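Local structure of alkane monooxygenase (Geobacillus thermodenitrificans, 3B9O) at residues A[280-286]-A[349-355]; A[62-66]-A[309-315]; A[3-7]-A[401-405]; A[43-47]-A[95-99]. The protein is a flavoprotein of the luciferase-like monooxygenase family, built as a TIM barrel, and binds flavin mononucleotide. All blocks are in the same frame, centred on the assembly; numbering follows the deposited sequence.

Contact 1: residues A[280-286]-A[349-355]; sequences GICVIVG and FKLSVGT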
loop_
_atom_site.group_PDB
_atom_site.type_symbol
_atom_site.label_atom_id
_atom_site.label_comp_id
_atom_site.label_asym_id
_atom_site.label_seq_id
_atom_site.Cartn_x
_atom_site.Cartn_y
_atom_site.Cartn_z
ATOM N N GLY A 280 -8.361 6.108 0.583
ATOM C CA GLY A 280 -8.197 6.218 -0.870
ATOM C C GLY A 280 -8.970 7.453 -1.334
ATOM O O GLY A 280 -9.934 7.894 -0.681
ATOM N N ILE A 281 -8.531 8.046 -2.443
ATOM C CA ILE A 281 -9.275 9.135 -3.083
ATOM C C ILE A 281 -8.940 9.136 -4.569
ATOM O O ILE A 281 -7.799 8.903 -4.961
ATOM C CB ILE A 281 -8.967 10.546 -2.436
ATOM C CG1 ILE A 281 -9.884 11.643 -3.062
ATOM C CG2 ILE A 281 -7.512 10.890 -2.536
ATOM C CD1 ILE A 281 -9.981 12.937 -2.269
ATOM N N CYS A 282 -9.956 9.352 -5.393
ATOM C CA CYS A 282 -9.764 9.603 -6.813
ATOM C C CYS A 282 -10.076 11.078 -7.055
ATOM O O CYS A 282 -11.063 11.608 -6.539
ATOM C CB CYS A 282 -10.689 8.738 -7.672
ATOM S SG CYS A 282 -10.803 6.984 -7.252
ATOM N N VAL A 283 -9.201 11.763 -7.785
ATOM C CA VAL A 283 -9.346 13.198 -7.960
ATOM C C VAL A 283 -9.433 13.468 -9.457
ATOM O O VAL A 283 -8.601 12.987 -10.220
ATOM C CB VAL A 283 -8.144 13.993 -7.345
ATOM C CG1 VAL A 283 -8.210 15.438 -7.775
ATOM C CG2 VAL A 283 -8.128 13.849 -5.767
ATOM N N ILE A 284 -10.461 14.205 -9.873
ATOM C CA ILE A 284 -10.552 14.681 -11.239
ATOM C C ILE A 284 -10.693 16.190 -11.102
ATOM O O ILE A 284 -11.733 16.708 -10.611
ATOM C CB ILE A 284 -11.767 14.104 -12.003
ATOM C CG1 ILE A 284 -11.685 12.574 -12.139
ATOM C CG2 ILE A 284 -11.888 14.796 -13.397
ATOM C CD1 ILE A 284 -13.060 11.899 -12.500
ATOM N N VAL A 285 -9.652 16.904 -11.502
ATOM C CA VAL A 285 -9.544 18.334 -11.221
ATOM C C VAL A 285 -9.393 19.171 -12.514
ATOM O O VAL A 285 -8.782 18.724 -13.517
ATOM C CB VAL A 285 -8.425 18.620 -10.162
ATOM C CG1 VAL A 285 -7.028 18.287 -10.703
ATOM C CG2 VAL A 285 -8.470 20.083 -9.639
ATOM N N GLY A 286 -9.975 20.372 -12.493
ATOM C CA GLY A 286 -9.801 21.343 -13.581
ATOM C C GLY A 286 -9.789 22.761 -13.036
ATOM O O GLY A 286 -10.147 23.012 -11.887
ATOM N N PHE A 349 -13.661 4.124 -2.549
ATOM C CA PHE A 349 -12.904 5.366 -2.340
ATOM C C PHE A 349 -13.729 6.598 -2.688
ATOM O O PHE A 349 -14.530 6.592 -3.622
ATOM C CB PHE A 349 -11.637 5.376 -3.215
ATOM C CG PHE A 349 -10.744 4.191 -2.998
ATOM C CD1 PHE A 349 -10.273 3.871 -1.705
ATOM C CD2 PHE A 349 -10.383 3.373 -4.057
ATOM C CE1 PHE A 349 -9.439 2.760 -1.472
ATOM C CE2 PHE A 349 -9.529 2.250 -3.832
ATOM C CZ PHE A 349 -9.064 1.955 -2.533
ATOM N N LYS A 350 -13.506 7.665 -1.947
ATOM C CA LYS A 350 -14.018 8.981 -2.303
ATOM C C LYS A 350 -13.619 9.387 -3.751
ATOM O O LYS A 350 -12.458 9.258 -4.169
ATOM C CB LYS A 350 -13.524 10.023 -1.276
ATOM C CG LYS A 350 -13.816 11.486 -1.604
ATOM C CD LYS A 350 -15.237 11.818 -1.322
ATOM C CE LYS A 350 -15.522 13.319 -1.366
ATOM N NZ LYS A 350 -16.927 13.512 -0.823
ATOM N N LEU A 351 -14.602 9.879 -4.501
ATOM C CA LEU A 351 -14.335 10.574 -5.763
ATOM C C LEU A 351 -14.524 12.079 -5.600
ATOM O O LEU A 351 -15.628 12.547 -5.290
ATOM C CB LEU A 351 -15.221 10.037 -6.897
ATOM C CG LEU A 351 -15.090 10.801 -8.220
ATOM C CD1 LEU A 351 -13.634 10.891 -8.707
ATOM C CD2 LEU A 351 -16.012 10.205 -9.307
ATOM N N SER A 352 -13.452 12.841 -5.774
ATOM C CA SER A 352 -13.565 14.298 -5.736
ATOM C C SER A 352 -13.414 14.928 -7.151
ATOM O O SER A 352 -12.382 14.782 -7.811
ATOM C CB SER A 352 -12.573 14.887 -4.713
ATOM O OG SER A 352 -12.803 16.276 -4.542
ATOM N N VAL A 353 -14.440 15.650 -7.605
ATOM C CA VAL A 353 -14.433 16.204 -8.949
ATOM C C VAL A 353 -14.666 17.708 -8.883
ATOM O O VAL A 353 -15.629 18.147 -8.257
ATOM C CB VAL A 353 -15.552 15.584 -9.802
ATOM C CG1 VAL A 353 -15.491 16.145 -11.271
ATOM C CG2 VAL A 353 -15.484 14.081 -9.756
ATOM N N GLY A 354 -13.804 18.511 -9.509
ATOM C CA GLY A 354 -14.065 19.946 -9.553
ATOM C C GLY A 354 -12.792 20.756 -9.608
ATOM O O GLY A 354 -11.792 20.295 -10.128
ATOM N N THR A 355 -12.848 21.959 -9.076
ATOM C CA THR A 355 -11.689 22.864 -9.059
ATOM C C THR A 355 -10.765 22.480 -7.919
ATOM O O THR A 355 -11.191 21.760 -7.013
ATOM C CB THR A 355 -12.132 24.310 -8.870
ATOM O OG1 THR A 355 -12.754 24.409 -7.577
ATOM C CG2 THR A 355 -13.138 24.721 -9.988
HETATM O O HOH W 1 -12.089 7.727 0.570
#

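Contact 2: residues A[62-66]-A[309-315]; sequences IYDVY and LAHYGGG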
loop_
_atom_site.group_PDB
_atom_site.type_symbol
_atom_site.label_atom_id
_atom_site.label_comp_id
_atom_site.label_asym_id
_atom_site.label_seq_id
_atom_site.Cartn_x
_atom_site.Cartn_y
_atom_site.Cartn_z
ATOM N N ILE A 62 -4.747 -14.667 -9.546
ATOM C CA ILE A 62 -5.382 -14.287 -10.792
ATOM C C ILE A 62 -6.853 -14.153 -10.490
ATOM O O ILE A 62 -7.395 -14.898 -9.676
ATOM C CB ILE A 62 -5.107 -15.345 -11.923
ATOM C CG1 ILE A 62 -3.590 -15.397 -12.227
ATOM C CG2 ILE A 62 -5.940 -15.045 -13.194
ATOM C CD1 ILE A 62 -3.079 -16.632 -13.082
ATOM N N TYR A 63 -7.454 -13.164 -11.124
ATOM C CA TYR A 63 -8.857 -12.835 -11.004
ATOM C C TYR A 63 -9.689 -13.774 -11.893
ATOM O O TYR A 63 -10.023 -13.427 -13.010
ATOM C CB TYR A 63 -9.057 -11.380 -11.406
ATOM C CG TYR A 63 -8.579 -10.444 -10.325
ATOM C CD1 TYR A 63 -9.479 -9.890 -9.408
ATOM C CD2 TYR A 63 -7.225 -10.134 -10.193
ATOM C CE1 TYR A 63 -9.045 -9.043 -8.392
ATOM C CE2 TYR A 63 -6.780 -9.286 -9.178
ATOM C CZ TYR A 63 -7.687 -8.764 -8.278
ATOM O OH TYR A 63 -7.265 -7.923 -7.301
ATOM N N ASP A 64 -9.984 -14.949 -11.364
ATOM C CA ASP A 64 -10.620 -16.022 -12.156
ATOM C C ASP A 64 -11.926 -16.440 -11.496
ATOM O O ASP A 64 -12.346 -17.581 -11.630
ATOM C CB ASP A 64 -9.671 -17.228 -12.311
ATOM C CG ASP A 64 -9.259 -17.829 -10.981
ATOM O OD1 ASP A 64 -9.804 -17.410 -9.932
ATOM O OD2 ASP A 64 -8.368 -18.713 -10.970
ATOM N N VAL A 65 -12.545 -15.525 -10.761
ATOM C CA VAL A 65 -13.764 -15.871 -10.022
ATOM C C VAL A 65 -14.969 -15.575 -10.904
ATOM O O VAL A 65 -15.827 -16.446 -11.115
ATOM C CB VAL A 65 -13.854 -15.175 -8.632
ATOM C CG1 VAL A 65 -15.266 -15.315 -8.043
ATOM C CG2 VAL A 65 -12.800 -15.756 -7.668
ATOM N N TYR A 66 -15.020 -14.352 -11.435
ATOM C CA TYR A 66 -16.112 -13.959 -12.303
ATOM C C TYR A 66 -16.137 -14.826 -13.586
ATOM O O TYR A 66 -15.116 -14.997 -14.271
ATOM C CB TYR A 66 -16.033 -12.465 -12.597
ATOM C CG TYR A 66 -17.034 -11.952 -13.615
ATOM C CD1 TYR A 66 -18.402 -11.904 -13.329
ATOM C CD2 TYR A 66 -16.609 -11.512 -14.863
ATOM C CE1 TYR A 66 -19.311 -11.420 -14.267
ATOM C CE2 TYR A 66 -17.497 -11.034 -15.802
ATOM C CZ TYR A 66 -18.854 -10.999 -15.502
ATOM O OH TYR A 66 -19.735 -10.497 -16.435
ATOM N N LEU A 309 -16.389 -6.190 -13.050
ATOM C CA LEU A 309 -16.959 -7.447 -12.539
ATOM C C LEU A 309 -15.882 -8.470 -12.199
ATOM O O LEU A 309 -15.974 -9.172 -11.179
ATOM C CB LEU A 309 -17.975 -8.030 -13.534
ATOM C CG LEU A 309 -19.494 -7.807 -13.520
ATOM C CD1 LEU A 309 -20.059 -6.961 -12.414
ATOM C CD2 LEU A 309 -19.963 -7.364 -14.899
ATOM N N ALA A 310 -14.865 -8.576 -13.051
ATOM C CA ALA A 310 -13.751 -9.500 -12.805
ATOM C C ALA A 310 -13.028 -9.139 -11.503
ATOM O O ALA A 310 -12.739 -10.023 -10.679
ATOM C CB ALA A 310 -12.763 -9.523 -14.013
ATOM N N HIS A 311 -12.798 -7.839 -11.304
ATOM C CA HIS A 311 -12.082 -7.350 -10.112
ATOM C C HIS A 311 -12.872 -7.643 -8.851
ATOM O O HIS A 311 -12.338 -8.136 -7.868
ATOM C CB HIS A 311 -11.841 -5.843 -10.225
ATOM C CG HIS A 311 -10.857 -5.315 -9.236
ATOM N ND1 HIS A 311 -10.164 -4.140 -9.425
ATOM C CD2 HIS A 311 -10.422 -5.817 -8.054
ATOM C CE1 HIS A 311 -9.362 -3.930 -8.396
ATOM N NE2 HIS A 311 -9.484 -4.942 -7.561
ATOM N N TYR A 312 -14.158 -7.324 -8.908
ATOM C CA TYR A 312 -15.105 -7.581 -7.831
ATOM C C TYR A 312 -15.119 -9.053 -7.459
ATOM O O TYR A 312 -15.113 -9.381 -6.284
ATOM C CB TYR A 312 -16.497 -7.097 -8.243
ATOM C CG TYR A 312 -17.577 -7.274 -7.191
ATOM C CD1 TYR A 312 -17.872 -6.255 -6.283
ATOM C CD2 TYR A 312 -18.310 -8.476 -7.108
ATOM C CE1 TYR A 312 -18.890 -6.419 -5.315
ATOM C CE2 TYR A 312 -19.298 -8.659 -6.156
ATOM C CZ TYR A 312 -19.590 -7.636 -5.269
ATOM O OH TYR A 312 -20.591 -7.850 -4.343
ATOM N N GLY A 313 -15.157 -9.937 -8.457
ATOM C CA GLY A 313 -15.131 -11.371 -8.219
ATOM C C GLY A 313 -13.923 -11.838 -7.412
ATOM O O GLY A 313 -14.085 -12.485 -6.383
ATOM N N GLY A 314 -12.716 -11.532 -7.892
ATOM C CA GLY A 314 -11.502 -11.849 -7.151
ATOM C C GLY A 314 -11.492 -11.225 -5.767
ATOM O O GLY A 314 -11.162 -11.888 -4.791
ATOM N N GLY A 315 -11.845 -9.949 -5.674
ATOM C CA GLY A 315 -11.822 -9.216 -4.385
ATOM C C GLY A 315 -12.824 -9.686 -3.332
ATOM O O GLY A 315 -12.498 -9.709 -2.144
HETATM O O HOH W 2 -12.780 -12.738 -11.318
#

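Contact 3: residues A[3-7]-A[401-405]; sequences KKIHI and GLYRV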
loop_
_atom_site.group_PDB
_atom_site.type_symbol
_atom_site.label_atom_id
_atom_site.label_comp_id
_atom_site.label_asym_id
_atom_site.label_seq_id
_atom_site.Cartn_x
_atom_site.Cartn_y
_atom_site.Cartn_z
ATOM N N LYS A 3 -0.129 18.839 10.884
ATOM C CA LYS A 3 -1.196 19.631 10.170
ATOM C C LYS A 3 -1.187 19.331 8.675
ATOM O O LYS A 3 -2.133 19.687 7.941
ATOM C CB LYS A 3 -0.989 21.145 10.382
ATOM C CG LYS A 3 0.452 21.612 10.073
ATOM C CD LYS A 3 0.625 23.110 10.168
ATOM C CE LYS A 3 0.846 23.530 11.625
ATOM N NZ LYS A 3 1.588 24.834 11.712
ATOM N N LYS A 4 -0.114 18.689 8.216
ATOM C CA LYS A 4 0.077 18.497 6.801
ATOM C C LYS A 4 -0.338 17.072 6.375
ATOM O O LYS A 4 0.006 16.070 7.029
ATOM C CB LYS A 4 1.490 18.919 6.367
ATOM C CG LYS A 4 1.881 20.320 6.960
ATOM C CD LYS A 4 2.636 21.227 6.031
ATOM C CE LYS A 4 2.760 22.645 6.662
ATOM N NZ LYS A 4 3.345 23.676 5.690
ATOM N N ILE A 5 -1.101 17.032 5.295
ATOM C CA ILE A 5 -1.703 15.803 4.749
ATOM C C ILE A 5 -0.634 14.992 4.018
ATOM O O ILE A 5 0.035 15.522 3.119
ATOM C CB ILE A 5 -2.862 16.139 3.794
ATOM C CG1 ILE A 5 -3.932 17.002 4.530
ATOM C CG2 ILE A 5 -3.471 14.860 3.157
ATOM C CD1 ILE A 5 -5.033 17.545 3.603
ATOM N N HIS A 6 -0.454 13.740 4.441
ATOM C CA HIS A 6 0.438 12.817 3.726
ATOM C C HIS A 6 -0.228 12.323 2.419
ATOM O O HIS A 6 -1.385 11.921 2.407
ATOM C CB HIS A 6 0.878 11.647 4.630
ATOM C CG HIS A 6 1.617 12.069 5.867
ATOM N ND1 HIS A 6 2.982 12.300 5.885
ATOM C CD2 HIS A 6 1.192 12.241 7.141
ATOM C CE1 HIS A 6 3.349 12.648 7.107
ATOM N NE2 HIS A 6 2.283 12.624 7.887
ATOM N N ILE A 7 0.488 12.368 1.299
ATOM C CA ILE A 7 -0.088 11.882 0.064
ATOM C C ILE A 7 0.820 10.851 -0.596
ATOM O O ILE A 7 2.003 11.128 -0.857
ATOM C CB ILE A 7 -0.445 13.036 -0.903
ATOM C CG1 ILE A 7 -1.594 13.891 -0.304
ATOM C CG2 ILE A 7 -0.905 12.497 -2.261
ATOM C CD1 ILE A 7 -1.761 15.217 -0.923
ATOM N N GLY A 401 -1.475 25.668 3.979
ATOM C CA GLY A 401 -0.772 24.983 5.062
ATOM C C GLY A 401 -1.125 23.508 5.218
ATOM O O GLY A 401 -0.872 22.929 6.276
ATOM N N LEU A 402 -1.685 22.897 4.172
ATOM C CA LEU A 402 -2.228 21.523 4.277
ATOM C C LEU A 402 -1.317 20.439 3.662
ATOM O O LEU A 402 -1.679 19.255 3.585
ATOM C CB LEU A 402 -3.588 21.465 3.586
ATOM C CG LEU A 402 -4.741 22.197 4.303
ATOM C CD1 LEU A 402 -5.866 22.332 3.292
ATOM C CD2 LEU A 402 -5.199 21.457 5.552
ATOM N N TYR A 403 -0.154 20.856 3.162
ATOM C CA TYR A 403 0.692 19.950 2.394
ATOM C C TYR A 403 2.064 20.556 2.292
ATOM O O TYR A 403 2.184 21.746 2.104
ATOM C CB TYR A 403 0.146 19.775 0.986
ATOM C CG TYR A 403 0.845 18.775 0.072
ATOM C CD1 TYR A 403 0.755 17.385 0.309
ATOM C CD2 TYR A 403 1.525 19.203 -1.088
ATOM C CE1 TYR A 403 1.374 16.454 -0.557
ATOM C CE2 TYR A 403 2.130 18.287 -1.964
ATOM C CZ TYR A 403 2.018 16.908 -1.713
ATOM O OH TYR A 403 2.593 15.981 -2.577
ATOM N N ARG A 404 3.080 19.703 2.360
ATOM C CA ARG A 404 4.467 20.168 2.488
ATOM C C ARG A 404 4.866 21.001 1.289
ATOM O O ARG A 404 4.544 20.662 0.155
ATOM C CB ARG A 404 5.422 18.970 2.667
ATOM C CG ARG A 404 5.651 18.089 1.396
ATOM C CD ARG A 404 6.818 17.043 1.635
ATOM N NE ARG A 404 6.392 16.252 2.786
ATOM C CZ ARG A 404 5.501 15.262 2.720
ATOM N NH1 ARG A 404 5.000 14.890 1.536
ATOM N NH2 ARG A 404 5.108 14.660 3.842
ATOM N N VAL A 405 5.576 22.085 1.533
ATOM C CA VAL A 405 6.140 22.801 0.407
ATOM C C VAL A 405 7.476 22.217 -0.015
ATOM O O VAL A 405 7.882 22.364 -1.175
ATOM C CB VAL A 405 6.137 24.355 0.547
ATOM C CG1 VAL A 405 4.972 24.838 1.431
ATOM C CG2 VAL A 405 7.397 24.862 1.005
HETATM O O HOH W 3 1.575 23.970 3.391
#

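Contact 4: residues A[43-47]-A[95-99]; sequences AQLLE and VTKHL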
loop_
_atom_site.group_PDB
_atom_site.type_symbol
_atom_site.label_atom_id
_atom_site.label_comp_id
_atom_site.label_asym_id
_atom_site.label_seq_id
_atom_site.Cartn_x
_atom_site.Cartn_y
_atom_site.Cartn_z
ATOM N N ALA A 43 8.611 8.378 -10.702
ATOM C CA ALA A 43 9.263 8.684 -9.436
ATOM C C ALA A 43 9.710 10.150 -9.436
ATOM O O ALA A 43 9.476 10.880 -8.466
ATOM C CB ALA A 43 10.482 7.741 -9.205
ATOM N N GLN A 44 10.281 10.585 -10.562
ATOM C CA GLN A 44 10.739 11.958 -10.694
ATOM C C GLN A 44 9.574 12.960 -10.623
ATOM O O GLN A 44 9.682 13.997 -9.954
ATOM C CB GLN A 44 11.546 12.152 -11.993
ATOM C CG GLN A 44 12.972 11.550 -11.934
ATOM C CD GLN A 44 13.623 11.533 -13.318
ATOM O OE1 GLN A 44 13.072 11.005 -14.312
ATOM N NE2 GLN A 44 14.775 12.142 -13.400
ATOM N N LEU A 45 8.502 12.656 -11.354
ATOM C CA LEU A 45 7.244 13.450 -11.292
ATOM C C LEU A 45 6.745 13.558 -9.829
ATOM O O LEU A 45 6.434 14.661 -9.337
ATOM C CB LEU A 45 6.160 12.849 -12.210
ATOM C CG LEU A 45 4.755 13.439 -11.994
ATOM C CD1 LEU A 45 4.718 14.901 -12.443
ATOM C CD2 LEU A 45 3.735 12.609 -12.767
ATOM N N LEU A 46 6.670 12.428 -9.119
ATOM C CA LEU A 46 6.073 12.416 -7.776
ATOM C C LEU A 46 6.920 13.235 -6.799
ATOM O O LEU A 46 6.387 13.891 -5.904
ATOM C CB LEU A 46 5.890 10.964 -7.260
ATOM C CG LEU A 46 4.904 10.163 -8.133
ATOM C CD1 LEU A 46 4.730 8.763 -7.576
ATOM C CD2 LEU A 46 3.539 10.860 -8.266
ATOM N N GLU A 47 8.240 13.143 -6.947
ATOM C CA GLU A 47 9.140 13.920 -6.100
ATOM C C GLU A 47 9.013 15.410 -6.399
ATOM O O GLU A 47 8.991 16.203 -5.474
ATOM C CB GLU A 47 10.584 13.437 -6.246
ATOM C CG GLU A 47 11.544 14.206 -5.369
ATOM C CD GLU A 47 12.716 13.369 -4.926
ATOM O OE1 GLU A 47 13.830 13.539 -5.472
ATOM O OE2 GLU A 47 12.516 12.535 -4.056
ATOM N N VAL A 95 16.842 7.840 -8.901
ATOM C CA VAL A 95 16.496 9.173 -9.493
ATOM C C VAL A 95 15.783 10.101 -8.527
ATOM O O VAL A 95 15.335 11.165 -8.919
ATOM C CB VAL A 95 15.653 9.032 -10.797
ATOM C CG1 VAL A 95 16.421 8.205 -11.832
ATOM C CG2 VAL A 95 14.262 8.363 -10.503
ATOM N N THR A 96 15.655 9.693 -7.256
ATOM C CA THR A 96 14.984 10.527 -6.252
ATOM C C THR A 96 15.772 10.654 -4.933
ATOM O O THR A 96 16.588 9.792 -4.604
ATOM C CB THR A 96 13.534 9.990 -5.941
ATOM O OG1 THR A 96 13.637 8.633 -5.484
ATOM C CG2 THR A 96 12.629 10.030 -7.178
ATOM N N LYS A 97 15.533 11.757 -4.201
ATOM C CA LYS A 97 16.211 12.032 -2.950
ATOM C C LYS A 97 15.392 11.698 -1.701
ATOM O O LYS A 97 15.953 11.290 -0.696
ATOM C CB LYS A 97 16.629 13.510 -2.910
ATOM C CG LYS A 97 17.444 13.876 -1.708
ATOM C CD LYS A 97 17.822 15.358 -1.745
ATOM C CE LYS A 97 18.567 15.784 -0.479
ATOM N NZ LYS A 97 18.865 17.259 -0.575
ATOM N N HIS A 98 14.077 11.927 -1.766
ATOM C CA HIS A 98 13.182 11.870 -0.610
ATOM C C HIS A 98 11.986 10.963 -0.779
ATOM O O HIS A 98 11.490 10.436 0.209
ATOM C CB HIS A 98 12.607 13.259 -0.361
ATOM C CG HIS A 98 13.627 14.263 0.031
ATOM N ND1 HIS A 98 14.289 14.196 1.236
ATOM C CD2 HIS A 98 14.088 15.372 -0.606
ATOM C CE1 HIS A 98 15.140 15.206 1.318
ATOM N NE2 HIS A 98 15.020 15.947 0.228
ATOM N N LEU A 99 11.496 10.822 -2.014
ATOM C CA LEU A 99 10.357 9.957 -2.286
ATOM C C LEU A 99 10.573 8.556 -1.676
ATOM O O LEU A 99 11.643 7.939 -1.865
ATOM C CB LEU A 99 10.083 9.872 -3.787
ATOM C CG LEU A 99 8.807 9.089 -4.215
ATOM C CD1 LEU A 99 7.465 9.878 -3.918
ATOM C CD2 LEU A 99 8.874 8.725 -5.693
HETATM O O HOH W 4 13.713 13.480 -8.303
#

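Contact 1: residues A[280-286]-A[349-355]
Gly280 and Phe349 meet where strand 276-285 of the TIM barrel takes on an extra parallel strand, 350-354, along its far end, past the bonds of Ile281 to barrel strand 374-378. Bare of a side chain, Gly280 lets the Phe349 ring lie obliquely against its backbone, CD1 of Phe349 coming to 3.2 Å from CA of Gly280. That aromatic side chain also approaches the bound flavin mononucleotide, nearest atoms about 4 Å apart. Ile281 runs alongside the aliphatic part of Lys350, both pointing the same way. At Cys282 regular pairing takes hold: its N donates to O of Lys350 at 2.8 Å, almost straight, and its O accepts from N of Ser352, also at 2.8 Å. CD1 of Leu351 turns back to O of Cys282 at 3.4 Å and also touches CB of Cys282 and CD1 of Ile284. Val283 turns to the same face as Ser352, where helix 356-370 packs and Glu362 takes the Ser352 hydroxyl. Ile284 continues the ladder, N to O of Ser352 and O from N of Gly354. CG2 of Val285, anti to the backbone N with CG1 at chi1 66°, is laid against O of Gly354 at 3.4 Å. The last rung bends: N of Gly286 reaches O of Gly354 at 3.0 Å, tilted 32° from the carbonyl plane.

Contact 2: residues A[62-66]-A[309-315]
A loop of the TIM barrel, following strand 53-57, wraps round one side of helix 305-316 close to the flavin site; the side chain of Tyr63 and the flavin mononucleotide have their nearest atoms about 6 Å apart. Tyr63, the centre of an inverse gamma turn, points its ring across the helix. The carbonyl oxygens of Ala310 and His311 meet it at the edge, near its plane, with CE1 of Tyr63 3.5 Å from O of His311. The imidazole of His311 runs beside the same ring, CD2 of His311 lying 3.5 Å from CE1 of Tyr63 and the two planes 79° apart. Gly313 and Gly314 let the loop come in close: CD1 of Tyr63 is 3.6 Å from CA of Gly314, and CG1 of Val65 rests 3.5 Å from O of Gly313. Tyr66 reaches along the helix to Leu309, its CG anti to the backbone N (chi1 174°), while its hydroxyl bonds to Glu306 and that of Tyr63 to Gln79. One water joins the backbones, accepting from N of Tyr66 and donating to O of Ala310. Over one face of the Tyr66 ring sits CB of Leu309, a CH-pi contact 3.6 Å from the ring centroid and 8° off the normal.

Contact 3: residues A[3-7]-A[401-405]
Ile5 and Leu402 make the one direct hydrogen bond here, fastening the start of the first TIM-barrel strand, 6-12, to the loop after helix 384-399. N of Ile5 donates to O of Leu402 at 2.9 Å; the N-H points well at the oxygen, but it arrives 49° out of the carbonyl plane and so off the lone pairs. O of Leu402 is also 3.3 Å from CG1 of Ile5, and the two side chains run side by side, CD1 of Ile5 being 4.2 Å from CB of Leu402. Next along, the Tyr403 ring takes O of Ile5 at its edge, CD1 of Tyr403 to that oxygen 3.4 Å. The Ile7 and Tyr403 side chains cross at about a right angle, CD1 of Ile7 3.4 Å from CE1 of Tyr403. On the outer side Lys4, bent at chi2, stretches along the loop backbone past Gly401, and a water joins its NZ to O of Tyr403.

Asp52 and Gly49 hold the polar ends of His6, Arg404 and Tyr403. Asp52 accepts from ND1 of His6 through OD2 and forms a salt bridge to NH1 of Arg404 through OD1, so one carboxylate holds both groups. The Tyr403 hydroxyl is held by O of Gly49. Gly401, with positive phi, closes helix 384-399 in a Schellman motif just before Leu402. Around the contact, Ile7 and Tyr403 pack on that helix, Ile5 and Leu402 on helix 356-370, and His6 bonds through its backbone to Asp373 and Phe375, at the start of neighbouring barrel strand 374-378.

Contact 4: residues A[43-47]-A[95-99]
With CG of Glu47 anti to the backbone N (chi1 -179°) and the chain bent at chi2 (149°), the carboxylate swings out from helix 36-48 into the loop 96-99. There it gathers three backbone N-H groups. OE1 of Glu47 uses its syn lone pair for N of Lys97 at 2.8 Å. OE2 of Glu47 takes two. N of Leu99 meets OE2 of Glu47 nearly along the C-O axis at 2.9 Å. N of His98 lies 2.8 Å from OE2 of Glu47, on the syn side but 34° out of the carboxylate plane. A water donates to OE1 of Glu47 and also to O of Val95.

Beside this polar grip the helix offers a small apolar face. CB of Ala43 lies 3.7 Å from CG2 of Thr96, whose OG1 is bonded to O of Met92, and CB of Leu46 lies 3.9 Å from CD1 of Leu99.

The loop between helix 89-94 and strand 100-106 of this TIM barrel is thus held through its main chain. Three N-H donors and a water on one carboxylate would favour its ionised form, and both oxygens are fixed, leaving the group little freedom to rotate.

Overall arrangement
From the N terminus, residues 3-7 lead into the first barrel strand, and contact 3 joins them to 401-405 near the far end of the chain, closing a loop that contains all the other contacts. Contact 4 comes first within it, a short closure between helix 36-48 and the loop before strand 100-106, about 17 Å from contact 3 between centres. Contact 2 opens at 62-66, inside the span of contact 4, and closes at 309-315, so these two cross. Contact 1 opens at 280-286, before contact 2 closes, and also crosses it. Contacts 1 and 3 both reach the barrel sheet, whereas contact 2 lies across the chain's centre from contacts 3 and 4.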